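Local atomic coordinates of predicted DNA-binding transcriptional regulator (Aliivibrio fischeri ES114, PDB entry 7DWN), a protein that binds DNA and probably regulates transcription as a tetrameric member of the LysR family. Residues L138-D151 with E267-G281. Numbering follows the deposited sequence.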
loop_
_atom_site.group_PDB
_atom_site.type_symbol
_atom_site.label_atom_id
_atom_site.label_comp_id
_atom_site.label_asym_id
_atom_site.label_seq_id
_atom_site.Cartn_x
_atom_site.Cartn_y
_atom_site.Cartn_z
ATOM N N LEU A 138 6.404 16.460 -0.247
ATOM C CA LEU A 138 7.665 17.183 -0.368
ATOM C C LEU A 138 8.850 16.231 -0.275
ATOM O O LEU A 138 9.838 16.390 -1.003
ATOM C CB LEU A 138 7.747 18.261 0.713
ATOM C CG LEU A 138 8.776 19.382 0.549
ATOM C CD1 LEU A 138 8.518 20.164 -0.728
ATOM C CD2 LEU A 138 8.742 20.304 1.757
ATOM N N ARG A 139 8.768 15.233 0.610
ATOM C CA ARG A 139 9.852 14.260 0.722
ATOM C C ARG A 139 10.002 13.443 -0.557
ATOM O O ARG A 139 11.113 13.272 -1.072
ATOM C CB ARG A 139 9.621 13.335 1.917
ATOM C CG ARG A 139 9.971 13.943 3.256
ATOM C CD ARG A 139 10.039 12.868 4.327
ATOM N NE ARG A 139 8.845 12.028 4.327
ATOM C CZ ARG A 139 7.739 12.300 5.014
ATOM N NH1 ARG A 139 7.672 13.393 5.761
ATOM N NH2 ARG A 139 6.699 11.478 4.954
ATOM N N GLU A 140 8.888 12.931 -1.089
ATOM C CA GLU A 140 8.952 12.028 -2.233
ATOM C C GLU A 140 9.400 12.723 -3.512
ATOM O O GLU A 140 9.786 12.042 -4.468
ATOM C CB GLU A 140 7.591 11.368 -2.465
ATOM C CG GLU A 140 7.090 10.533 -1.301
ATOM C CD GLU A 140 5.754 9.880 -1.592
ATOM O OE1 GLU A 140 5.566 8.711 -1.194
ATOM O OE2 GLU A 140 4.896 10.534 -2.224
ATOM N N GLY A 141 9.355 14.050 -3.554
ATOM C CA GLY A 141 9.673 14.788 -4.755
ATOM C C GLY A 141 8.492 15.144 -5.628
ATOM O O GLY A 141 8.699 15.566 -6.772
ATOM N N ALA A 142 7.263 14.986 -5.131
ATOM C CA ALA A 142 6.088 15.352 -5.912
ATOM C C ALA A 142 5.985 16.855 -6.129
ATOM O O ALA A 142 5.310 17.289 -7.068
ATOM C CB ALA A 142 4.823 14.835 -5.231
ATOM N N CYS A 143 6.627 17.655 -5.280
ATOM C CA CYS A 143 6.712 19.094 -5.474
ATOM C C CYS A 143 8.083 19.569 -5.017
ATOM O O CYS A 143 8.714 18.955 -4.153
ATOM C CB CYS A 143 5.606 19.846 -4.718
ATOM S SG CYS A 143 5.624 19.633 -2.928
ATOM N N ASP A 144 8.540 20.668 -5.615
ATOM C CA ASP A 144 9.851 21.220 -5.302
ATOM C C ASP A 144 9.812 22.162 -4.106
ATOM O O ASP A 144 10.681 22.088 -3.229
ATOM C CB ASP A 144 10.413 21.955 -6.521
ATOM C CG ASP A 144 10.468 21.076 -7.756
ATOM O OD1 ASP A 144 10.854 19.895 -7.629
ATOM O OD2 ASP A 144 10.119 21.566 -8.852
ATOM N N ILE A 145 8.821 23.049 -4.054
ATOM C CA ILE A 145 8.714 24.067 -3.018
ATOM C C ILE A 145 7.280 24.099 -2.512
ATOM O O ILE A 145 6.331 24.050 -3.302
ATOM C CB ILE A 145 9.144 25.454 -3.543
ATOM C CG1 ILE A 145 10.608 25.426 -3.987
ATOM C CG2 ILE A 145 8.924 26.525 -2.482
ATOM C CD1 ILE A 145 11.014 26.616 -4.822
ATOM N N LEU A 146 7.123 24.176 -1.195
ATOM C CA LEU A 146 5.821 24.209 -0.547
ATOM C C LEU A 146 5.607 25.581 0.075
ATOM O O LEU A 146 6.449 26.055 0.839
ATOM C CB LEU A 146 5.724 23.118 0.522
ATOM C CG LEU A 146 4.488 23.108 1.418
ATOM C CD1 LEU A 146 3.238 23.022 0.570
ATOM C CD2 LEU A 146 4.557 21.943 2.391
ATOM N N LEU A 147 4.493 26.224 -0.253
ATOM C CA LEU A 147 4.135 27.504 0.352
ATOM C C LEU A 147 3.029 27.224 1.359
ATOM O O LEU A 147 1.879 26.989 0.981
ATOM C CB LEU A 147 3.696 28.512 -0.707
ATOM C CG LEU A 147 4.760 29.379 -1.385
ATOM C CD1 LEU A 147 5.843 28.542 -2.048
ATOM C CD2 LEU A 147 4.104 30.297 -2.401
ATOM N N ALA A 148 3.368 27.229 2.646
ATOM C CA ALA A 148 2.391 26.832 3.653
ATOM C C ALA A 148 2.556 27.711 4.883
ATOM O O ALA A 148 3.397 28.608 4.918
ATOM C CB ALA A 148 2.524 25.345 3.999
ATOM N N PHE A 149 1.723 27.474 5.888
ATOM C CA PHE A 149 1.797 28.247 7.114
ATOM C C PHE A 149 2.704 27.555 8.128
ATOM O O PHE A 149 3.215 26.456 7.897
ATOM C CB PHE A 149 0.399 28.472 7.692
ATOM C CG PHE A 149 -0.471 29.356 6.843
ATOM C CD1 PHE A 149 -0.360 30.736 6.912
ATOM C CD2 PHE A 149 -1.394 28.806 5.969
ATOM C CE1 PHE A 149 -1.155 31.551 6.129
ATOM C CE2 PHE A 149 -2.191 29.614 5.185
ATOM C CZ PHE A 149 -2.073 30.989 5.264
ATOM N N ASP A 150 2.909 28.227 9.260
ATOM C CA ASP A 150 3.830 27.765 10.292
ATOM C C ASP A 150 3.509 26.339 10.715
ATOM O O ASP A 150 2.394 26.045 11.153
ATOM C CB ASP A 150 3.759 28.708 11.499
ATOM C CG ASP A 150 4.830 28.419 12.540
ATOM O OD1 ASP A 150 5.831 27.747 12.206
ATOM O OD2 ASP A 150 4.670 28.861 13.697
ATOM N N ASP A 151 4.493 25.452 10.579
ATOM C CA ASP A 151 4.323 24.036 10.886
ATOM C C ASP A 151 5.552 23.549 11.638
ATOM O O ASP A 151 6.675 23.695 11.146
ATOM C CB ASP A 151 4.111 23.217 9.610
ATOM C CG ASP A 151 3.918 21.741 9.888
ATOM O OD1 ASP A 151 2.811 21.350 10.317
ATOM O OD2 ASP A 151 4.876 20.970 9.678
ATOM N N GLU A 267 2.355 33.265 10.789
ATOM C CA GLU A 267 3.541 33.330 9.945
ATOM C C GLU A 267 3.370 32.361 8.789
ATOM O O GLU A 267 2.785 31.288 8.962
ATOM C CB GLU A 267 4.809 32.972 10.730
ATOM C CG GLU A 267 5.040 33.810 11.973
ATOM C CD GLU A 267 5.980 33.138 12.951
ATOM O OE1 GLU A 267 6.453 32.022 12.647
ATOM O OE2 GLU A 267 6.240 33.721 14.025
ATOM N N TYR A 268 3.874 32.719 7.608
ATOM C CA TYR A 268 3.876 31.740 6.528
ATOM C C TYR A 268 5.267 31.592 5.929
ATOM O O TYR A 268 6.071 32.530 5.916
ATOM C CB TYR A 268 2.831 32.049 5.435
ATOM C CG TYR A 268 2.782 33.462 4.917
ATOM C CD1 TYR A 268 1.993 34.420 5.539
ATOM C CD2 TYR A 268 3.483 33.827 3.778
ATOM C CE1 TYR A 268 1.928 35.709 5.058
ATOM C CE2 TYR A 268 3.424 35.115 3.287
ATOM C CZ TYR A 268 2.644 36.053 3.932
ATOM O OH TYR A 268 2.579 37.341 3.452
ATOM N N TYR A 269 5.534 30.380 5.440
ATOM C CA TYR A 269 6.864 29.907 5.099
ATOM C C TYR A 269 6.897 29.285 3.711
ATOM O O TYR A 269 5.887 28.789 3.190
ATOM C CB TYR A 269 7.347 28.838 6.081
ATOM C CG TYR A 269 7.689 29.314 7.471
ATOM C CD1 TYR A 269 6.695 29.572 8.406
ATOM C CD2 TYR A 269 9.014 29.474 7.858
ATOM C CE1 TYR A 269 7.014 29.995 9.684
ATOM C CE2 TYR A 269 9.341 29.897 9.130
ATOM C CZ TYR A 269 8.339 30.155 10.038
ATOM O OH TYR A 269 8.668 30.574 11.304
ATOM N N ALA A 270 8.097 29.311 3.137
ATOM C CA ALA A 270 8.488 28.432 2.047
ATOM C C ALA A 270 9.278 27.269 2.634
ATOM O O ALA A 270 10.183 27.476 3.448
ATOM C CB ALA A 270 9.329 29.181 1.012
ATOM N N TYR A 271 8.924 26.054 2.231
ATOM C CA TYR A 271 9.575 24.839 2.690
ATOM C C TYR A 271 10.107 24.065 1.492
ATOM O O TYR A 271 9.555 24.141 0.389
ATOM C CB TYR A 271 8.613 23.934 3.479
ATOM C CG TYR A 271 7.919 24.573 4.666
ATOM C CD1 TYR A 271 8.634 24.945 5.798
ATOM C CD2 TYR A 271 6.540 24.766 4.667
ATOM C CE1 TYR A 271 8.002 25.511 6.892
ATOM C CE2 TYR A 271 5.898 25.332 5.758
ATOM C CZ TYR A 271 6.635 25.701 6.868
ATOM O OH TYR A 271 6.010 26.266 7.955
ATOM N N ARG A 272 11.178 23.310 1.720
ATOM C CA ARG A 272 11.739 22.449 0.691
ATOM C C ARG A 272 12.429 21.274 1.366
ATOM O O ARG A 272 12.713 21.302 2.567
ATOM C CB ARG A 272 12.718 23.207 -0.216
ATOM C CG ARG A 272 13.840 23.900 0.533
ATOM C CD ARG A 272 14.725 24.707 -0.402
ATOM N NE ARG A 272 15.686 23.878 -1.122
ATOM C CZ ARG A 272 16.557 24.349 -2.010
ATOM N NH1 ARG A 272 16.583 25.644 -2.292
ATOM N NH2 ARG A 272 17.399 23.528 -2.621
ATOM N N TYR A 273 12.682 20.231 0.583
ATOM C CA TYR A 273 13.366 19.047 1.078
ATOM C C TYR A 273 14.659 18.731 0.344
ATOM O O TYR A 273 15.586 18.206 0.962
ATOM C CB TYR A 273 12.441 17.820 1.003
ATOM C CG TYR A 273 13.074 16.555 1.539
ATOM C CD1 TYR A 273 13.178 16.334 2.906
ATOM C CD2 TYR A 273 13.571 15.583 0.678
ATOM C CE1 TYR A 273 13.758 15.183 3.403
ATOM C CE2 TYR A 273 14.154 14.427 1.165
ATOM C CZ TYR A 273 14.244 14.234 2.529
ATOM O OH TYR A 273 14.822 13.087 3.026
ATOM N N GLN A 274 14.749 19.033 -0.947
ATOM C CA GLN A 274 15.951 18.736 -1.713
ATOM C C GLN A 274 17.025 19.781 -1.435
ATOM O O GLN A 274 16.753 20.985 -1.466
ATOM C CB GLN A 274 15.629 18.684 -3.206
ATOM C CG GLN A 274 14.638 17.599 -3.585
ATOM C CD GLN A 274 15.201 16.207 -3.384
ATOM O OE1 GLN A 274 16.394 15.975 -3.577
ATOM N NE2 GLN A 274 14.343 15.274 -2.988
ATOM N N ALA A 275 18.245 19.314 -1.160
ATOM C CA ALA A 275 19.348 20.238 -0.911
ATOM C C ALA A 275 19.670 21.057 -2.154
ATOM O O ALA A 275 19.975 22.251 -2.059
ATOM C CB ALA A 275 20.581 19.470 -0.437
ATOM N N ARG A 276 19.607 20.433 -3.326
ATOM C CA ARG A 276 19.829 21.112 -4.595
ATOM C C ARG A 276 18.630 20.892 -5.503
ATOM O O ARG A 276 18.244 19.747 -5.762
ATOM C CB ARG A 276 21.093 20.608 -5.292
ATOM C CG ARG A 276 22.393 20.861 -4.554
ATOM C CD ARG A 276 23.591 20.511 -5.435
ATOM N NE ARG A 276 23.505 19.159 -5.989
ATOM C CZ ARG A 276 23.109 18.877 -7.227
ATOM N NH1 ARG A 276 22.758 19.853 -8.053
ATOM N NH2 ARG A 276 23.059 17.616 -7.639
ATOM N N LEU A 277 18.050 21.984 -5.982
ATOM C CA LEU A 277 17.010 21.942 -6.997
ATOM C C LEU A 277 17.623 22.195 -8.369
ATOM O O LEU A 277 18.782 22.597 -8.498
ATOM C CB LEU A 277 15.921 22.979 -6.701
ATOM C CG LEU A 277 14.728 22.590 -5.822
ATOM C CD1 LEU A 277 15.174 21.967 -4.516
ATOM C CD2 LEU A 277 13.865 23.813 -5.553
ATOM N N HIS A 278 16.826 21.944 -9.407
ATOM C CA HIS A 278 17.209 22.371 -10.739
ATOM C C HIS A 278 17.307 23.896 -10.762
ATOM O O HIS A 278 16.694 24.572 -9.933
ATOM C CB HIS A 278 16.203 21.861 -11.773
ATOM C CG HIS A 278 14.786 22.255 -11.494
ATOM N ND1 HIS A 278 14.084 21.791 -10.403
ATOM C CD2 HIS A 278 13.935 23.059 -12.174
ATOM C CE1 HIS A 278 12.864 22.298 -10.417
ATOM N NE2 HIS A 278 12.748 23.071 -11.483
ATOM N N PRO A 279 18.096 24.456 -11.689
ATOM C CA PRO A 279 18.328 25.915 -11.676
ATOM C C PRO A 279 17.067 26.761 -11.551
ATOM O O PRO A 279 17.066 27.752 -10.808
ATOM C CB PRO A 279 19.041 26.149 -13.013
ATOM C CG PRO A 279 19.792 24.875 -13.245
ATOM C CD PRO A 279 18.917 23.775 -12.708
ATOM N N ALA A 280 15.987 26.387 -12.245
ATOM C CA ALA A 280 14.737 27.134 -12.122
ATOM C C ALA A 280 14.176 27.050 -10.706
ATOM O O ALA A 280 13.642 28.037 -10.180
ATOM C CB ALA A 280 13.717 26.618 -13.135
ATOM N N GLY A 281 14.285 25.877 -10.076
ATOM C CA GLY A 281 13.826 25.742 -8.705
ATOM C C GLY A 281 14.597 26.625 -7.745
ATOM O O GLY A 281 14.012 27.275 -6.874
HETATM O O HOH W 1 12.226 19.804 -2.027
#
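Tyr271 OH donates to the backbone of the facing strand, 2.8 Å from Phe149 O, and meets that oxygen from above the carbonyl plane rather than on a lone pair. With CG anti to the carbonyl carbon (chi1 -55°), the ring reaches along strand 145-149; its edge meets Ala148 CB, 3.8 Å from Tyr271 CE2, and Leu146 CD2 comes to 4.1 Å from Tyr271 CD2, out of the ring plane. The backbones of strands 145-149 and 264-272 pair antiparallel. Leu146 and Tyr271 exchange two hydrogen bonds, as do Ala148 and Tyr269, where Tyr269 N reaches Ala148 O almost straight at 2.8 Å. Strand 145-149 pairs in parallel with 94-99 on its other edge and 264-272 antiparallel with 160-174, placing the contact inside the mixed sheet of the LysR substrate-binding domain, a fold of the periplasmic-binding-protein type. On the other face of the sheet Phe149 CD1 lies 3.8 Å from Tyr268 CB, and a MES molecule, probably from the crystallisation liquor, is about 4 Å from the Phe149 side chain. Just past the end of strand 145-149, Asp150 lies beside Glu267, with 3.8 Å between Asp150 OD2 and Glu267 OE1; Arg155 pairs with Asp150 and Tyr269 OH donates to Glu267, which would ease the repulsion. At the opposite end a water accepts from Tyr273 N and donates to Asp144 O, while Arg139 CG sits over a face of the Tyr273 ring in a CH-pi contact, 4.2 Å from its centroid.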